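Local atomic coordinates of NADP-dependent glyceraldehyde-3-phosphate dehydrogenase (Bacillus halodurans, PDB entry 3PRL), a protein that probably catalyses the NADP-dependent, non-phosphorylating oxidation of glyceraldehyde 3-phosphate, as a member of the aldehyde dehydrogenase family. Residues 88-91 with 92-95; 420-423 with 424-427. All coordinates share one frame; numbering follows the deposited sequence.

Contact 1 (88-91 with 92-95)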
loop_
_atom_site.group_PDB
_atom_site.type_symbol
_atom_site.label_atom_id
_atom_site.label_comp_id
_atom_site.label_asym_id
_atom_site.label_seq_id
_atom_site.Cartn_x
_atom_site.Cartn_y
_atom_site.Cartn_z
ATOM N N LYS D 88 3.314 -15.897 32.790
ATOM C CA LYS D 88 4.727 -16.017 32.417
ATOM C C LYS D 88 5.371 -17.245 33.053
ATOM O O LYS D 88 5.917 -18.110 32.365
ATOM C CB LYS D 88 5.504 -14.781 32.904
ATOM C CG LYS D 88 5.883 -13.771 31.846
ATOM C CD LYS D 88 7.047 -12.858 32.298
ATOM C CE LYS D 88 6.647 -11.825 33.350
ATOM N NZ LYS D 88 6.638 -12.379 34.750
ATOM N N GLU D 89 5.276 -17.292 34.378
ATOM C CA GLU D 89 6.059 -18.181 35.216
ATOM C C GLU D 89 5.523 -19.601 35.219
ATOM O O GLU D 89 6.294 -20.555 35.247
ATOM C CB GLU D 89 6.104 -17.634 36.651
ATOM C CG GLU D 89 7.179 -16.572 36.896
ATOM C CD GLU D 89 6.898 -15.236 36.215
ATOM O OE1 GLU D 89 5.770 -14.710 36.339
ATOM O OE2 GLU D 89 7.818 -14.697 35.561
ATOM N N ILE D 90 4.201 -19.728 35.205
ATOM C CA ILE D 90 3.533 -21.026 35.216
ATOM C C ILE D 90 3.751 -21.723 33.874
ATOM O O ILE D 90 4.251 -22.838 33.814
ATOM C CB ILE D 90 2.015 -20.869 35.488
ATOM C CG1 ILE D 90 1.782 -20.279 36.893
ATOM C CG2 ILE D 90 1.278 -22.212 35.262
ATOM C CD1 ILE D 90 0.391 -19.700 37.132
ATOM N N ILE D 91 3.377 -21.043 32.797
ATOM C CA ILE D 91 3.515 -21.591 31.456
ATOM C C ILE D 91 4.998 -21.805 31.158
ATOM O O ILE D 91 5.405 -22.912 30.806
ATOM C CB ILE D 91 2.799 -20.684 30.419
ATOM C CG1 ILE D 91 1.332 -20.520 30.809
ATOM C CG2 ILE D 91 2.896 -21.255 29.006
ATOM C CD1 ILE D 91 0.526 -19.693 29.840
ATOM N N GLY D 92 5.801 -20.755 31.339
ATOM C CA GLY D 92 7.252 -20.834 31.146
ATOM C C GLY D 92 7.884 -22.066 31.779
ATOM O O GLY D 92 8.621 -22.782 31.113
ATOM N N GLU D 93 7.577 -22.325 33.053
ATOM C CA GLU D 93 8.094 -23.512 33.756
ATOM C C GLU D 93 7.726 -24.830 33.074
ATOM O O GLU D 93 8.542 -25.758 33.031
ATOM C CB GLU D 93 7.699 -23.533 35.251
ATOM C CG GLU D 93 6.182 -23.586 35.591
ATOM C CD GLU D 93 5.545 -24.989 35.534
ATOM O OE1 GLU D 93 4.302 -25.091 35.657
ATOM O OE2 GLU D 93 6.275 -25.988 35.366
ATOM N N LEU D 94 6.498 -24.915 32.555
ATOM C CA LEU D 94 6.034 -26.117 31.864
ATOM C C LEU D 94 6.876 -26.330 30.615
ATOM O O LEU D 94 7.373 -27.428 30.364
ATOM C CB LEU D 94 4.545 -26.024 31.512
ATOM C CG LEU D 94 3.796 -27.324 31.222
ATOM C CD1 LEU D 94 3.607 -28.163 32.469
ATOM C CD2 LEU D 94 2.442 -27.023 30.619
ATOM N N ILE D 95 7.061 -25.265 29.847
ATOM C CA ILE D 95 7.947 -25.326 28.683
ATOM C C ILE D 95 9.363 -25.831 29.028
ATOM O O ILE D 95 9.837 -26.778 28.402
ATOM C CB ILE D 95 8.026 -23.990 27.919
ATOM C CG1 ILE D 95 6.635 -23.563 27.440
ATOM C CG2 ILE D 95 8.995 -24.134 26.747
ATOM C CD1 ILE D 95 6.569 -22.115 26.923
#
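The carbonyl oxygen of Ile91 receives two N-H groups from the next turn: Ile95 N at 3.0 Å, with a nearly straight 167° bond, and Leu94 N at 2.9 Å, which is strongly bent and so only weak. One turn earlier, Gly92 N reaches Lys88 O at 2.8 Å. Glycine suits this place, because a beta carbon on this backbone would come too near that same Lys88 oxygen. Glu93 N adds a bond to Glu89 O at 3.1 Å. Glu93 bends its own side chain back over this turn: CG sits between the backbone N and the carbonyl carbon (chi1 62°), and the chain folds again at chi2, bringing OE1 within 4.2 Å of Ile90 CG2. Its methylene lies implausibly close to Ile90 O, so the fine placement is doubtful. An alanine here would remove the carboxylate and folded chain that lie next to Ile90, probably leaving the Ile90 side chain, already exposed, without that neighbour. Near the helix start, Glu89 OE2 accepts from Lys88 NZ through its syn lone pair, at 2.7 Å, in a salt bridge, with a weaker bond from NZ to OE1; a carboxylate at this end is likely to be favoured by the helix dipole as well. On the inward side Ile91 CG2 meets Ile95 CD1 at 4.3 Å, branched chains four residues apart that both rest on Val166. Leu94 turns to helix 192-204, and Ile95 also touches helix 103-124. With Ile91, Leu94 and Ile95 on the buried face and Glu89, Ile90 and Glu93 on the outer side, these are the opening turns of a broadly amphipathic alpha helix, packed onto neighbouring helices in the coenzyme-binding part of the aldehyde dehydrogenase fold.

Contact 2 (420-423 with 424-427)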
loop_
_atom_site.group_PDB
_atom_site.type_symbol
_atom_site.label_atom_id
_atom_site.label_comp_id
_atom_site.label_asym_id
_atom_site.label_seq_id
_atom_site.Cartn_x
_atom_site.Cartn_y
_atom_site.Cartn_z
ATOM N N THR D 420 31.560 -9.474 6.795
ATOM C CA THR D 420 32.393 -8.623 5.935
ATOM C C THR D 420 32.280 -7.188 6.428
ATOM O O THR D 420 31.275 -6.814 7.032
ATOM C CB THR D 420 31.849 -8.579 4.486
ATOM O OG1 THR D 420 31.077 -9.752 4.206
ATOM C CG2 THR D 420 32.970 -8.449 3.478
ATOM N N LYS D 421 33.294 -6.379 6.161
ATOM C CA LYS D 421 33.166 -4.937 6.343
ATOM C C LYS D 421 32.701 -4.308 5.035
ATOM O O LYS D 421 32.255 -3.163 5.016
ATOM C CB LYS D 421 34.484 -4.299 6.790
ATOM C CG LYS D 421 35.166 -4.989 7.967
ATOM C CD LYS D 421 34.509 -4.708 9.302
ATOM C CE LYS D 421 35.556 -4.781 10.410
ATOM N NZ LYS D 421 35.140 -4.016 11.610
ATOM N N ASP D 422 32.810 -5.073 3.950
ATOM C CA ASP D 422 32.431 -4.611 2.620
ATOM C C ASP D 422 30.937 -4.845 2.366
ATOM O O ASP D 422 30.555 -5.847 1.744
ATOM C CB ASP D 422 33.276 -5.319 1.558
ATOM C CG ASP D 422 33.161 -4.674 0.192
ATOM O OD1 ASP D 422 32.130 -4.019 -0.093
ATOM O OD2 ASP D 422 34.108 -4.828 -0.603
ATOM N N THR D 423 30.111 -3.914 2.849
ATOM C CA THR D 423 28.648 -4.033 2.799
ATOM C C THR D 423 28.054 -4.236 1.401
ATOM O O THR D 423 27.243 -5.139 1.213
ATOM C CB THR D 423 27.953 -2.830 3.470
ATOM O OG1 THR D 423 28.211 -2.851 4.880
ATOM C CG2 THR D 423 26.432 -2.868 3.237
ATOM N N ASP D 424 28.440 -3.404 0.428
ATOM C CA ASP D 424 27.930 -3.570 -0.937
ATOM C C ASP D 424 28.159 -4.997 -1.440
ATOM O O ASP D 424 27.237 -5.624 -1.950
ATOM C CB ASP D 424 28.518 -2.539 -1.910
ATOM C CG ASP D 424 28.125 -1.101 -1.560
ATOM O OD1 ASP D 424 27.057 -0.900 -0.934
ATOM O OD2 ASP D 424 28.893 -0.168 -1.904
ATOM N N ARG D 425 29.378 -5.513 -1.250
ATOM C CA ARG D 425 29.748 -6.865 -1.675
ATOM C C ARG D 425 28.884 -7.937 -1.014
ATOM O O ARG D 425 28.326 -8.797 -1.695
ATOM C CB ARG D 425 31.224 -7.112 -1.395
ATOM C CG ARG D 425 31.873 -8.146 -2.294
ATOM C CD ARG D 425 33.384 -8.150 -2.091
ATOM N NE ARG D 425 33.759 -8.512 -0.723
ATOM C CZ ARG D 425 35.001 -8.461 -0.244
ATOM N NH1 ARG D 425 36.000 -8.045 -1.015
ATOM N NH2 ARG D 425 35.244 -8.813 1.013
ATOM N N ALA D 426 28.763 -7.875 0.311
ATOM C CA ALA D 426 27.810 -8.715 1.034
ATOM C C ALA D 426 26.401 -8.693 0.403
ATOM O O ALA D 426 25.758 -9.733 0.277
ATOM C CB ALA D 426 27.750 -8.306 2.516
ATOM N N ILE D 427 25.935 -7.511 0.002
ATOM C CA ILE D 427 24.611 -7.366 -0.628
ATOM C C ILE D 427 24.593 -8.074 -1.991
ATOM O O ILE D 427 23.631 -8.778 -2.334
ATOM C CB ILE D 427 24.176 -5.877 -0.720
ATOM C CG1 ILE D 427 23.768 -5.363 0.670
ATOM C CG2 ILE D 427 23.057 -5.675 -1.747
ATOM C CD1 ILE D 427 23.647 -3.860 0.781
#
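Asp422 OD2 lies over one face of the Arg425 guanidinium, 3.5 Å above its plane and displaced toward the rim, instead of meeting its N-H groups. The nearest nitrogen, NE of Arg425, is 3.7 Å from this oxygen, so the salt bridge is long and works through charge alone; the two flat groups are inclined by 35°. NE is buried and has no hydrogen-bond partner, whereas NH2 of Arg425 forms a salt bridge with Asp271. The bend of the arginine at chi3 (62°) brings a face of the guanidinium against the Asp422 carboxylate, and the Thr420 and Arg425 side chains cross at about a right angle, with Arg425 NH2 3.4 Å from Thr420 CG2. With CG of Asp422 anti to the backbone N (chi1 -167°), its other oxygen, OD1, accepts a weak capping bond from Arg425 N at 3.3 Å, while its backbone O takes Ala426 N at 3.1 Å. Aspartate is well suited here, since its short carboxylate can reach an N-H of the first turn, where the helix dipole would probably favour negative charge. Asp422 is also the centre of an inverse gamma turn, closed weakly by Thr423 N on Lys421 O, which brings the loop into the helix. Thr423 CG2 packs on Ile427 CD1 at 3.8 Å, and its hydroxyl OG1 is hydrogen-bonded to Asp424 of the second subunit; Ile427 rests against Leu481 of the third subunit and Leu483 of the fourth. The small methyl of Ala426 packs 4.0 Å from Thr420 OG1, a buried hydroxyl with no polar partner in the model. The whole is an aspartate N-cap opening helix 423-431, at the start of the beta-alpha-beta crossover that joins the parallel strands 415-419 and 437-440.

Contacts 1 and 2 are both helix beginnings, but they serve distant parts of the subunit: their centres are 42 Å apart and their nearest atoms about 33 Å, so neither touches the other. Residues 88-95 lie nearer the cofactor. The side chain of Ile95 is about 9 Å from that of Phe162 and about 11 Å from that of Ser160, both of which bind NADP(+), although none is bound to this chain. Contact 1 thus lies near the nucleotide site without supplying any of its known binding residues. Contact 2 is remote from that site; its Thr423, Asp424 and Ile427 instead meet other subunits of the four-chain assembly, which touch none of contact 1.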